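Local coordinates for protein putative glutathionylspermidine synthase (Methylobacillus flagellatus, PDB 3N6X) that is a putative ligase of the circularly permuted ATP-grasp family, probably joining substrates at the expense of ATP as glutathionylspermidine synthase does, at residues 330-333 with 337-340. Residues are numbered along the deposited sequence; the frame is centred on the assembly and turned at random.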
# COMPACT_ATOMS: atom_id res chain seq x y z
N MSE A 330 -16.48 -4.94 10.13
CA MSE A 330 -15.45 -5.27 11.14
C MSE A 330 -15.27 -4.08 12.08
O MSE A 330 -15.12 -4.27 13.28
CB MSE A 330 -14.11 -5.57 10.48
CG MSE A 330 -14.10 -6.80 9.60
SE MSE A 330 -12.37 -6.86 8.64
CE MSE A 330 -12.84 -8.15 7.34
N ILE A 331 -15.23 -2.85 11.53
CA ILE A 331 -15.07 -1.63 12.34
C ILE A 331 -16.24 -1.51 13.36
O ILE A 331 -15.98 -1.39 14.55
CB ILE A 331 -14.91 -0.35 11.45
CG1 ILE A 331 -13.59 -0.40 10.64
CG2 ILE A 331 -14.99 0.93 12.30
CD1 ILE A 331 -13.60 0.43 9.33
N ARG A 332 -17.48 -1.68 12.90
CA ARG A 332 -18.67 -1.66 13.77
C ARG A 332 -18.63 -2.78 14.80
O ARG A 332 -18.84 -2.52 15.97
CB ARG A 332 -19.97 -1.76 12.93
CG ARG A 332 -20.11 -0.64 11.94
CD ARG A 332 -21.42 -0.70 11.19
NE ARG A 332 -21.66 0.56 10.48
CZ ARG A 332 -21.56 0.70 9.17
NH1 ARG A 332 -21.32 -0.35 8.39
NH2 ARG A 332 -21.74 1.89 8.62
N PHE A 333 -18.30 -4.02 14.37
CA PHE A 333 -18.27 -5.18 15.27
C PHE A 333 -17.14 -5.11 16.34
O PHE A 333 -17.41 -5.29 17.52
CB PHE A 333 -18.20 -6.50 14.47
CG PHE A 333 -18.28 -7.77 15.31
CD1 PHE A 333 -19.51 -8.23 15.78
CD2 PHE A 333 -17.13 -8.50 15.62
CE1 PHE A 333 -19.59 -9.40 16.55
CE2 PHE A 333 -17.22 -9.66 16.39
CZ PHE A 333 -18.45 -10.10 16.85
N GLU A 337 -17.74 1.39 16.40
CA GLU A 337 -17.67 2.72 15.80
C GLU A 337 -18.18 2.67 14.38
O GLU A 337 -18.15 1.62 13.74
CB GLU A 337 -16.20 3.21 15.75
CG GLU A 337 -15.54 3.40 17.11
CD GLU A 337 -14.06 3.74 17.04
OE1 GLU A 337 -13.49 3.78 15.92
OE2 GLU A 337 -13.47 3.97 18.12
N GLU A 338 -18.52 3.84 13.83
CA GLU A 338 -18.86 3.99 12.44
C GLU A 338 -17.56 4.19 11.63
O GLU A 338 -16.65 4.89 12.11
CB GLU A 338 -19.80 5.20 12.24
CG GLU A 338 -21.28 4.86 12.46
CD GLU A 338 -21.81 3.78 11.53
OE1 GLU A 338 -21.89 4.02 10.30
OE2 GLU A 338 -22.10 2.67 12.03
N PRO A 339 -17.43 3.58 10.43
CA PRO A 339 -16.19 3.76 9.64
C PRO A 339 -15.92 5.22 9.29
O PRO A 339 -16.82 5.91 8.80
CB PRO A 339 -16.45 2.93 8.38
CG PRO A 339 -17.50 1.95 8.78
CD PRO A 339 -18.37 2.68 9.74
N ILE A 340 -14.68 5.70 9.54
CA ILE A 340 -14.28 7.08 9.18
C ILE A 340 -14.09 7.15 7.66
O ILE A 340 -14.58 8.08 7.01
CB ILE A 340 -13.01 7.53 9.97
CG1 ILE A 340 -13.29 7.61 11.49
CG2 ILE A 340 -12.42 8.86 9.40
CD1 ILE A 340 -12.02 7.58 12.37
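Arg-332 and Glu-338 form a side-on, two-pronged salt bridge that ties helix 327-335 to the loop following it, within the circularly permuted ATP-grasp region. NE of Arg-332 donates to OE2 of Glu-338 at 2.7 Å, with an N-H...O angle of 171°. NH2 of Arg-332 donates to OE1 of Glu-338, also at 2.7 Å. Both oxygens are met on their syn side, with the donors somewhat out of the carboxylate plane. They lie close to the guanidinium plane, but the carboxylate is turned 32° against it. The arginine chain runs extended from CG to NE, whereas Glu-338 bends at chi2 (-59°). The CB of Glu-338 points away from the helix, and this bend brings the carboxylate back to Arg-332. CD of Pro-339 sits over one guanidinium face, toward the rim, 3.6 Å from NH2 of Arg-332. NH1 of Arg-332 is salt-bridged to Glu-329. Two carboxylates thus engage all three guanidinium nitrogens, which probably stabilises the positive charge and limits rotation of the group.

Next to the salt bridge, buried Ile-331 points toward the loop. CD1 of Ile-331 makes an apolar contact with CB of Pro-339 at 3.9 Å. Gln-93 and Ala-97 of helix 81-105 also touch Ile-331, and Gln-93 hydrogen-bonds to OE1 of Glu-337. CG2 of Ile-331 lies 3.5 Å from the carbonyl O of Glu-337. That same O of Glu-337 receives a CA-H...O contact from Arg-332 CA at 3.3 Å.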